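Local coordinates for protein tRNA (cytosine(38)-C(5))-methyltransferase (Schizosaccharomyces pombe, PDB 6FDF) that methylates C5 of cytosine 38 in the anticodon loop of tRNA(Asp), and to a lower level in tRNA(Glu), using S-adenosyl-L-methionine as methyl donor, at residues Met23-Asn28 against Pro293-Trp298; Ser237-Phe242 against Ala287-Phe292; Phe281-Val286 against Arg310-Ser315. All coordinates share one frame; numbering follows the deposited sequence. Where two conformers were deposited one is given.

Interaction 1 of 3, residues Met23-Asn28 against Pro293-Trp298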
loop_
_atom_site.group_PDB
_atom_site.type_symbol
_atom_site.label_atom_id
_atom_site.label_comp_id
_atom_site.label_asym_id
_atom_site.label_seq_id
_atom_site.Cartn_x
_atom_site.Cartn_y
_atom_site.Cartn_z
ATOM N N MET A 23 3.272 -6.827 0.510
ATOM C CA MET A 23 3.643 -7.624 -0.663
ATOM C C MET A 23 3.662 -9.111 -0.341
ATOM O O MET A 23 3.227 -9.938 -1.153
ATOM C CB MET A 23 5.010 -7.193 -1.204
ATOM C CG MET A 23 5.100 -5.788 -1.777
ATOM S SD MET A 23 4.171 -5.633 -3.323
ATOM C CE MET A 23 4.602 -3.959 -3.785
ATOM N N HIS A 24 4.169 -9.474 0.841
ATOM C CA HIS A 24 4.169 -10.872 1.250
ATOM C C HIS A 24 2.742 -11.392 1.389
ATOM O O HIS A 24 2.431 -12.506 0.953
ATOM C CB HIS A 24 4.951 -11.010 2.560
ATOM C CG HIS A 24 5.300 -12.420 2.933
ATOM N ND1 HIS A 24 6.381 -12.722 3.735
ATOM C CD2 HIS A 24 4.716 -13.604 2.630
ATOM C CE1 HIS A 24 6.452 -14.031 3.904
ATOM N NE2 HIS A 24 5.452 -14.590 3.247
ATOM N N TYR A 25 1.850 -10.585 1.970
ATOM C CA TYR A 25 0.460 -11.008 2.089
ATOM C C TYR A 25 -0.176 -11.186 0.718
ATOM O O TYR A 25 -0.970 -12.110 0.509
ATOM C CB TYR A 25 -0.344 -10.004 2.910
ATOM C CG TYR A 25 -0.125 -10.091 4.405
ATOM C CD1 TYR A 25 -0.487 -11.226 5.115
ATOM C CD2 TYR A 25 0.392 -9.011 5.113
ATOM C CE1 TYR A 25 -0.310 -11.299 6.488
ATOM C CE2 TYR A 25 0.568 -9.077 6.488
ATOM C CZ TYR A 25 0.217 -10.222 7.166
ATOM O OH TYR A 25 0.401 -10.292 8.529
ATOM N N ALA A 26 0.169 -10.310 -0.232
ATOM C CA ALA A 26 -0.382 -10.421 -1.580
ATOM C C ALA A 26 0.158 -11.652 -2.295
ATOM O O ALA A 26 -0.576 -12.315 -3.039
ATOM C CB ALA A 26 -0.070 -9.153 -2.379
ATOM N N LEU A 27 1.436 -11.980 -2.071
ATOM C CA LEU A 27 1.993 -13.213 -2.618
ATOM C C LEU A 27 1.272 -14.432 -2.058
ATOM O O LEU A 27 1.028 -15.406 -2.780
ATOM C CB LEU A 27 3.493 -13.290 -2.320
ATOM C CG LEU A 27 4.383 -12.377 -3.171
ATOM C CD1 LEU A 27 5.725 -12.169 -2.483
ATOM C CD2 LEU A 27 4.589 -12.959 -4.565
ATOM N N ASN A 28 0.924 -14.395 -0.768
ATOM C CA ASN A 28 0.182 -15.497 -0.162
ATOM C C ASN A 28 -1.172 -15.670 -0.838
ATOM O O ASN A 28 -1.588 -16.792 -1.142
ATOM C CB ASN A 28 -0.012 -15.254 1.336
ATOM C CG ASN A 28 1.287 -15.326 2.126
ATOM O OD1 ASN A 28 2.311 -15.809 1.638
ATOM N ND2 ASN A 28 1.243 -14.843 3.364
ATOM N N PRO A 293 -5.222 -9.736 5.969
ATOM C CA PRO A 293 -6.011 -10.803 6.590
ATOM C C PRO A 293 -6.117 -10.603 8.096
ATOM O O PRO A 293 -5.397 -9.811 8.705
ATOM C CB PRO A 293 -5.217 -12.067 6.250
ATOM C CG PRO A 293 -3.809 -11.592 6.191
ATOM C CD PRO A 293 -3.875 -10.200 5.585
ATOM N N GLU A 294 -7.039 -11.356 8.695
ATOM C CA GLU A 294 -7.255 -11.275 10.135
ATOM C C GLU A 294 -6.039 -11.730 10.932
ATOM O O GLU A 294 -5.891 -11.334 12.095
ATOM C CB GLU A 294 -8.480 -12.105 10.520
ATOM C CG GLU A 294 -9.783 -11.579 9.953
ATOM C CD GLU A 294 -10.079 -10.164 10.423
ATOM O OE1 GLU A 294 -9.948 -9.224 9.612
ATOM O OE2 GLU A 294 -10.443 -9.995 11.607
ATOM N N SER A 295 -5.171 -12.551 10.336
ATOM C CA SER A 295 -3.966 -13.002 11.023
ATOM C C SER A 295 -2.981 -11.872 11.318
ATOM O O SER A 295 -2.110 -12.051 12.177
ATOM C CB SER A 295 -3.275 -14.084 10.197
ATOM O OG SER A 295 -2.713 -13.524 9.030
ATOM N N LEU A 296 -3.075 -10.736 10.620
ATOM C CA LEU A 296 -2.227 -9.589 10.940
ATOM C C LEU A 296 -2.426 -9.203 12.398
ATOM O O LEU A 296 -3.544 -8.902 12.822
ATOM C CB LEU A 296 -2.548 -8.403 10.031
ATOM C CG LEU A 296 -1.801 -7.103 10.355
ATOM C CD1 LEU A 296 -0.309 -7.262 10.117
ATOM C CD2 LEU A 296 -2.351 -5.917 9.570
ATOM N N GLU A 297 -1.341 -9.214 13.165
ATOM C CA GLU A 297 -1.416 -8.957 14.593
ATOM C C GLU A 297 -0.333 -7.972 15.003
ATOM O O GLU A 297 0.743 -7.915 14.402
ATOM C CB GLU A 297 -1.288 -10.259 15.405
ATOM C CG GLU A 297 0.108 -10.862 15.428
ATOM C CD GLU A 297 0.231 -12.009 16.418
ATOM O OE1 GLU A 297 -0.708 -12.829 16.495
ATOM O OE2 GLU A 297 1.261 -12.089 17.119
ATOM N N TRP A 298 -0.644 -7.184 16.029
ATOM C CA TRP A 298 0.338 -6.306 16.652
ATOM C C TRP A 298 0.211 -6.253 18.167
ATOM O O TRP A 298 1.070 -5.643 18.812
ATOM C CB TRP A 298 0.229 -4.881 16.090
ATOM C CG TRP A 298 -1.140 -4.279 16.196
ATOM C CD1 TRP A 298 -1.624 -3.509 17.216
ATOM C CD2 TRP A 298 -2.200 -4.391 15.239
ATOM N NE1 TRP A 298 -2.921 -3.134 16.950
ATOM C CE2 TRP A 298 -3.299 -3.662 15.744
ATOM C CE3 TRP A 298 -2.328 -5.034 14.005
ATOM C CZ2 TRP A 298 -4.508 -3.563 15.057
ATOM C CZ3 TRP A 298 -3.530 -4.932 13.324
ATOM C CH2 TRP A 298 -4.603 -4.202 13.852
HETATM O O HOH W 1 -0.271 -12.504 9.762
#

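Interaction 2 of 3, residues Ser237-Phe242 against Ala287-Phe292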
loop_
_atom_site.group_PDB
_atom_site.type_symbol
_atom_site.label_atom_id
_atom_site.label_comp_id
_atom_site.label_asym_id
_atom_site.label_seq_id
_atom_site.Cartn_x
_atom_site.Cartn_y
_atom_site.Cartn_z
ATOM N N SER A 237 -20.771 2.893 -0.004
ATOM C CA SER A 237 -20.020 2.053 -0.924
ATOM C C SER A 237 -18.600 2.553 -1.163
ATOM O O SER A 237 -17.891 1.987 -2.001
ATOM C CB SER A 237 -20.765 1.934 -2.258
ATOM O OG SER A 237 -20.967 3.207 -2.838
ATOM N N SER A 238 -18.165 3.592 -0.456
ATOM C CA SER A 238 -16.764 3.992 -0.534
ATOM C C SER A 238 -16.407 4.822 0.690
ATOM O O SER A 238 -17.271 5.228 1.473
ATOM C CB SER A 238 -16.459 4.773 -1.819
ATOM O OG SER A 238 -15.052 4.855 -2.029
ATOM N N CYS A 239 -15.110 5.077 0.829
ATOM C CA CYS A 239 -14.588 6.010 1.814
ATOM C C CYS A 239 -13.258 6.526 1.284
ATOM O O CYS A 239 -12.701 5.995 0.320
ATOM C CB CYS A 239 -14.435 5.363 3.202
ATOM S SG CYS A 239 -13.288 3.960 3.335
ATOM N N CYS A 240 -12.755 7.574 1.926
ATOM C CA CYS A 240 -11.626 8.300 1.370
ATOM C C CYS A 240 -10.302 7.615 1.696
ATOM O O CYS A 240 -10.214 6.681 2.499
ATOM C CB CYS A 240 -11.628 9.745 1.862
ATOM S SG CYS A 240 -12.940 10.751 1.102
ATOM N N CYS A 241 -9.255 8.098 1.041
ATOM C CA CYS A 241 -7.939 7.498 1.187
ATOM C C CYS A 241 -7.394 7.729 2.593
ATOM O O CYS A 241 -7.429 8.852 3.105
ATOM C CB CYS A 241 -7.007 8.084 0.133
ATOM S SG CYS A 241 -5.391 7.353 0.106
ATOM N N PHE A 242 -6.894 6.660 3.214
ATOM C CA PHE A 242 -6.250 6.759 4.520
ATOM C C PHE A 242 -4.791 7.168 4.365
ATOM O O PHE A 242 -4.080 6.650 3.497
ATOM C CB PHE A 242 -6.310 5.421 5.260
ATOM C CG PHE A 242 -7.697 5.004 5.658
ATOM C CD1 PHE A 242 -8.350 5.627 6.708
ATOM C CD2 PHE A 242 -8.336 3.961 4.996
ATOM C CE1 PHE A 242 -9.634 5.236 7.080
ATOM C CE2 PHE A 242 -9.605 3.559 5.366
ATOM C CZ PHE A 242 -10.260 4.201 6.408
ATOM N N ALA A 287 -6.989 -1.917 8.262
ATOM C CA ALA A 287 -6.289 -3.072 7.706
ATOM C C ALA A 287 -7.210 -3.901 6.815
ATOM O O ALA A 287 -6.817 -4.325 5.721
ATOM C CB ALA A 287 -5.709 -3.933 8.832
ATOM N N ARG A 288 -8.438 -4.151 7.275
ATOM C CA ARG A 288 -9.394 -4.912 6.476
ATOM C C ARG A 288 -9.719 -4.199 5.169
ATOM O O ARG A 288 -9.758 -4.826 4.105
ATOM C CB ARG A 288 -10.672 -5.143 7.279
ATOM C CG ARG A 288 -10.532 -6.112 8.431
ATOM C CD ARG A 288 -11.823 -6.119 9.229
ATOM N NE ARG A 288 -11.817 -7.105 10.304
ATOM C CZ ARG A 288 -12.805 -7.247 11.181
ATOM N NH1 ARG A 288 -13.869 -6.461 11.111
ATOM N NH2 ARG A 288 -12.726 -8.173 12.125
ATOM N N LEU A 289 -9.936 -2.885 5.224
ATOM C CA LEU A 289 -10.228 -2.151 3.998
ATOM C C LEU A 289 -9.049 -2.176 3.034
ATOM O O LEU A 289 -9.240 -2.032 1.823
ATOM C CB LEU A 289 -10.619 -0.712 4.331
ATOM C CG LEU A 289 -12.021 -0.580 4.923
ATOM C CD1 LEU A 289 -12.149 0.723 5.705
ATOM C CD2 LEU A 289 -13.069 -0.649 3.817
ATOM N N MET A 290 -7.832 -2.352 3.543
ATOM C CA MET A 290 -6.656 -2.449 2.690
ATOM C C MET A 290 -6.324 -3.888 2.303
ATOM O O MET A 290 -5.302 -4.122 1.650
ATOM C CB MET A 290 -5.461 -1.784 3.377
ATOM C CG MET A 290 -5.652 -0.281 3.526
ATOM S SD MET A 290 -4.218 0.535 4.242
ATOM C CE MET A 290 -4.763 2.238 4.237
ATOM N N GLY A 291 -7.174 -4.843 2.671
ATOM C CA GLY A 291 -7.039 -6.221 2.243
ATOM C C GLY A 291 -6.152 -7.100 3.098
ATOM O O GLY A 291 -5.872 -8.236 2.699
ATOM N N PHE A 292 -5.717 -6.628 4.259
ATOM C CA PHE A 292 -4.894 -7.456 5.125
ATOM C C PHE A 292 -5.749 -8.530 5.788
ATOM O O PHE A 292 -6.905 -8.272 6.143
ATOM C CB PHE A 292 -4.207 -6.603 6.188
ATOM C CG PHE A 292 -3.047 -5.817 5.662
ATOM C CD1 PHE A 292 -3.241 -4.582 5.073
ATOM C CD2 PHE A 292 -1.759 -6.326 5.744
ATOM C CE1 PHE A 292 -2.172 -3.861 4.575
ATOM C CE2 PHE A 292 -0.687 -5.617 5.254
ATOM C CZ PHE A 292 -0.891 -4.385 4.668
#

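Interaction 3 of 3, residues Phe281-Val286 against Arg310-Ser315. With SAH (S-adenosyl-L-homocysteine), chain E.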
loop_
_atom_site.group_PDB
_atom_site.type_symbol
_atom_site.label_atom_id
_atom_site.label_comp_id
_atom_site.label_asym_id
_atom_site.label_seq_id
_atom_site.Cartn_x
_atom_site.Cartn_y
_atom_site.Cartn_z
ATOM N N PHE A 281 -12.377 5.002 12.046
ATOM C CA PHE A 281 -12.195 3.573 11.831
ATOM C C PHE A 281 -11.090 3.070 12.745
ATOM O O PHE A 281 -10.099 3.765 12.982
ATOM C CB PHE A 281 -11.845 3.283 10.368
ATOM C CG PHE A 281 -12.983 3.522 9.418
ATOM C CD1 PHE A 281 -13.988 2.578 9.271
ATOM C CD2 PHE A 281 -13.051 4.685 8.671
ATOM C CE1 PHE A 281 -15.040 2.796 8.398
ATOM C CE2 PHE A 281 -14.101 4.905 7.797
ATOM C CZ PHE A 281 -15.097 3.959 7.663
ATOM N N THR A 282 -11.268 1.862 13.276
ATOM C CA THR A 282 -10.197 1.245 14.043
ATOM C C THR A 282 -9.072 0.820 13.105
ATOM O O THR A 282 -9.261 0.691 11.893
ATOM C CB THR A 282 -10.715 0.035 14.818
ATOM O OG1 THR A 282 -10.934 -1.049 13.906
ATOM C CG2 THR A 282 -12.021 0.367 15.530
ATOM N N ALA A 283 -7.885 0.592 13.674
ATOM C CA ALA A 283 -6.777 0.136 12.837
ATOM C C ALA A 283 -7.082 -1.217 12.206
ATOM O O ALA A 283 -6.672 -1.472 11.067
ATOM C CB ALA A 283 -5.479 0.070 13.642
ATOM N N ARG A 284 -7.819 -2.078 12.915
ATOM C CA ARG A 284 -8.238 -3.348 12.326
ATOM C C ARG A 284 -9.139 -3.125 11.118
ATOM O O ARG A 284 -9.016 -3.820 10.102
ATOM C CB ARG A 284 -8.956 -4.205 13.371
ATOM C CG ARG A 284 -9.618 -5.446 12.781
ATOM C CD ARG A 284 -8.567 -6.417 12.261
ATOM N NE ARG A 284 -7.684 -6.891 13.318
ATOM C CZ ARG A 284 -6.538 -7.526 13.097
ATOM N NH1 ARG A 284 -6.143 -7.759 11.852
ATOM N NH2 ARG A 284 -5.794 -7.932 14.120
ATOM N N GLU A 285 -10.045 -2.151 11.205
ATOM C CA GLU A 285 -10.934 -1.868 10.084
ATOM C C GLU A 285 -10.160 -1.279 8.913
ATOM O O GLU A 285 -10.433 -1.613 7.754
ATOM C CB GLU A 285 -12.057 -0.934 10.532
ATOM C CG GLU A 285 -13.005 -1.609 11.529
ATOM C CD GLU A 285 -13.950 -0.635 12.202
ATOM O OE1 GLU A 285 -13.619 0.566 12.267
ATOM O OE2 GLU A 285 -15.018 -1.078 12.686
ATOM N N VAL A 286 -9.183 -0.411 9.195
ATOM C CA VAL A 286 -8.335 0.115 8.128
ATOM C C VAL A 286 -7.574 -1.024 7.456
ATOM O O VAL A 286 -7.516 -1.116 6.223
ATOM C CB VAL A 286 -7.380 1.192 8.679
ATOM C CG1 VAL A 286 -6.412 1.646 7.603
ATOM C CG2 VAL A 286 -8.174 2.384 9.221
ATOM N N ARG A 310 -0.181 4.679 11.317
ATOM C CA ARG A 310 0.853 5.284 10.485
ATOM C C ARG A 310 1.430 4.272 9.510
ATOM O O ARG A 310 1.693 4.602 8.347
ATOM C CB ARG A 310 1.951 5.875 11.367
ATOM C CG ARG A 310 1.412 6.850 12.392
ATOM C CD ARG A 310 2.523 7.493 13.208
ATOM N NE ARG A 310 1.968 8.399 14.213
ATOM C CZ ARG A 310 2.174 8.286 15.521
ATOM N NH1 ARG A 310 2.959 7.326 15.993
ATOM N NH2 ARG A 310 1.621 9.155 16.357
ATOM N N LEU A 311 1.645 3.036 9.972
ATOM C CA LEU A 311 2.181 1.999 9.101
ATOM C C LEU A 311 1.168 1.620 8.029
ATOM O O LEU A 311 1.530 1.410 6.867
ATOM C CB LEU A 311 2.573 0.774 9.931
ATOM C CG LEU A 311 3.706 0.981 10.937
ATOM C CD1 LEU A 311 3.930 -0.270 11.790
ATOM C CD2 LEU A 311 4.981 1.377 10.202
ATOM N N LEU A 312 -0.106 1.515 8.410
ATOM C CA LEU A 312 -1.149 1.186 7.443
ATOM C C LEU A 312 -1.329 2.302 6.423
ATOM O O LEU A 312 -1.574 2.041 5.239
ATOM C CB LEU A 312 -2.460 0.897 8.178
ATOM C CG LEU A 312 -2.487 -0.467 8.873
ATOM C CD1 LEU A 312 -3.628 -0.559 9.897
ATOM C CD2 LEU A 312 -2.596 -1.588 7.837
ATOM N N GLY A 313 -1.191 3.553 6.864
ATOM C CA GLY A 313 -1.342 4.693 5.974
ATOM C C GLY A 313 -0.377 4.684 4.809
ATOM O O GLY A 313 -0.660 5.302 3.777
ATOM N N ASN A 314 0.763 4.004 4.958
ATOM C CA ASN A 314 1.773 3.881 3.914
ATOM C C ASN A 314 1.794 2.511 3.250
ATOM O O ASN A 314 2.743 2.204 2.524
ATOM C CB ASN A 314 3.160 4.163 4.494
ATOM C CG ASN A 314 3.365 5.612 4.816
ATOM O OD1 ASN A 314 2.838 6.489 4.132
ATOM N ND2 ASN A 314 4.141 5.883 5.862
ATOM N N SER A 315 0.778 1.683 3.478
ATOM C CA SER A 315 0.760 0.313 2.986
ATOM C C SER A 315 -0.002 0.208 1.668
ATOM O O SER A 315 -0.779 1.090 1.295
ATOM C CB SER A 315 0.127 -0.624 4.021
ATOM O OG SER A 315 0.889 -0.665 5.214
HETATM N N SAH E . 4.927 -1.526 0.951
HETATM C CA SAH E . 5.043 -1.609 2.391
HETATM C CB SAH E . 5.307 -0.237 3.017
HETATM C CG SAH E . 6.004 0.704 2.037
HETATM S SD SAH E . 6.010 2.383 2.589
HETATM C C SAH E . 3.812 -2.232 2.967
HETATM O O SAH E . 2.938 -2.652 2.178
HETATM O OXT SAH E . 3.729 -2.312 4.212
HETATM C "C5'" SAH E . 7.703 2.684 2.226
HETATM C "C4'" SAH E . 8.576 1.938 3.236
HETATM O "O4'" SAH E . 9.919 2.063 2.804
HETATM C "C3'" SAH E . 8.483 2.498 4.655
HETATM O "O3'" SAH E . 8.222 1.442 5.578
HETATM C "C2'" SAH E . 9.883 3.049 4.938
HETATM O "O2'" SAH E . 10.310 2.772 6.276
HETATM C "C1'" SAH E . 10.745 2.298 3.931
HETATM N N9 SAH E . 11.909 3.060 3.432
HETATM C C8 SAH E . 11.931 4.335 2.994
HETATM N N7 SAH E . 13.182 4.687 2.612
HETATM C C5 SAH E . 13.992 3.627 2.801
HETATM C C6 SAH E . 15.424 3.322 2.602
HETATM N N6 SAH E . 16.268 4.255 2.108
HETATM N N1 SAH E . 15.845 2.080 2.937
HETATM C C2 SAH E . 15.012 1.145 3.429
HETATM N N3 SAH E . 13.699 1.354 3.635
HETATM C C4 SAH E . 13.144 2.561 3.350
#

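Interaction 1 of 3, residues Met23-Asn28 against Pro293-Trp298
Tyr-25 docks against Pro-293, Ser-295 and Leu-296 in a mixed aromatic and water-mediated contact that ties the first helix of the class I methyltransferase fold, 22-29, to the loop joining helices 283-289 and 305-313. A type I beta turn from Pro-293 to Leu-296, closed by Leu-296 N to Pro-293 O, shapes the loop so that three of its residues reach the same tyrosine. Pro-293 lies over one face of the ring in a CH-pi contact: CD is 3.9 Å from the centroid of the Tyr-25 ring and 25° off its normal, displaced toward the rim. Pro-293 CG lies 3.5 Å from Tyr-25 CD1. Leu-296 approaches the far end of the ring at about a right angle, CD1 standing 3.5 Å from Tyr-25 OH. With CG anti to its carbonyl carbon (chi1 -77°), Tyr-25 projects from the helix toward the loop, and its hydroxyl arrives where a water can join it to the turn. His-54 and Phe-292 add further ring contacts to the tyrosine, while Val-318 touches it from helix 318-328. A leucine here would probably leave the Pro-293 ring without its aromatic partner and the bridging water without its bond to the ring hydroxyl. Ser-295 reaches that water with OG set between its backbone N and carbonyl carbon (chi1 70°). The water sits in the plane of the Tyr-25 ring, hydrogen-bonded to Tyr-25 OH (2.6 Å) and Ser-295 OG (2.7 Å).

Interaction 2 of 3, residues Ser237-Phe242 against Ala287-Phe292
Phe-242, in the loop between strands 231-232 and 256-258, meets Leu-289 at the end of helix 283-289 and Met-290 just after it, the methionine at its root and the leucine at its outer rim. Its CB is 3.7 Å from Met-290 CE, and past CG, ring atom CD2 is still 4.0 Å from the same methyl. Farther out, CE2 comes within 3.8 Å of Leu-289 CD1, with CZ only slightly more distant from that methyl. The leucine methyl lies at the ring edge, near its plane, and the two side chains cross at about a right angle. Met-290 gets there by length: its chain is extended beyond CG (chi2 -177°, chi3 179°), which carries CE across to the phenylalanine although its CB does not point that way. Cys-239 adds a looser touch, SG lying 4.2 Å from Leu-289 CD1, so this one methyl serves both a sulfur and an aromatic edge. All four residues are buried, and the contact is wholly apolar. Tyr-246 packs edge-to-face with Phe-242, and Arg-166 NH1 donates a hydrogen bond to Phe-242 O and also touches Met-290. On the helical side the chain turns away immediately after Met-290: Gly-291, with positive phi, is the C-prime residue, and Phe-292 N reaches back to Ala-287 O while Gly-291 N bonds Arg-288 O, the paired bonds of a Schellman motif closing the helix.

Interaction 3 of 3, residues Phe281-Val286 against Arg310-Ser315
Leu-312 points from helix 305-313 toward helix 283-289 and fits against Ala-283 and Val-286, one helical turn apart. Val-286 also points toward its partner, and the two side chains meet at an oblique angle, Val-286 CG1 lying 4.1 Å from Leu-312 CB. That branch faces the leucine because CG1 is anti to the valine backbone N (chi1 175°). The end of the leucine goes to Ala-283 instead: CD1 rests 3.4 Å from Ala-283 O and 4.2 Å from Ala-283 CB, so the methyl packs on the backbone as much as on a side chain. All three residues are buried.

The start of helix 283-289 is secured by a capping box. Glu-285 N donates to Thr-282 OG1 (3.0 Å), and Thr-282 N returns a bond to Glu-285 OE1 (2.9 Å), meeting it from above the carboxylate plane. Beyond Leu-312 the chain enters the S-adenosylhomocysteine pocket. Asn-314 O approaches the ligand sulfur SD to 3.3 Å; in the conformer given, Ser-315 OG donates to Leu-311 O (2.7 Å) and lies 3.4 Å from the ligand OXT. Arg-166 binds the backbone O of both Gly-313 and Ser-315. Leu-312 thus bridges from helix 305-313, whose C-terminal end leads to the bound S-adenosylhomocysteine, to helix 283-289, whose later residue Ala-287 also touches it, with Phe-292 from the loop beyond adding to the same packing.

Helix 283-289 and the chain just beyond it unite the three contacts. Interactions 2 and 3 lie closest, their centres 8 Å apart: Phe-242 CZ is 3.6 Å from Phe-281 CD2, and Met-290 SD is 3.2 Å from Leu-312 O. Interaction 1 joins interaction 2 through a salt bridge from Arg-288 NE to Glu-294 OE1 (2.9 Å), and interaction 3 through a probable hydrogen bond of Arg-284 NH2 to Leu-296 O (2.8 Å). Interaction 3 alone contributes pocket residues, Asn-314 and Ser-315; the side chains of Tyr-25 and Met-290 stay about 7 and 8 Å from S-adenosylhomocysteine. Phe-292 reaches the pocket segment too, its CZ 3.9 Å from Ser-315 CB.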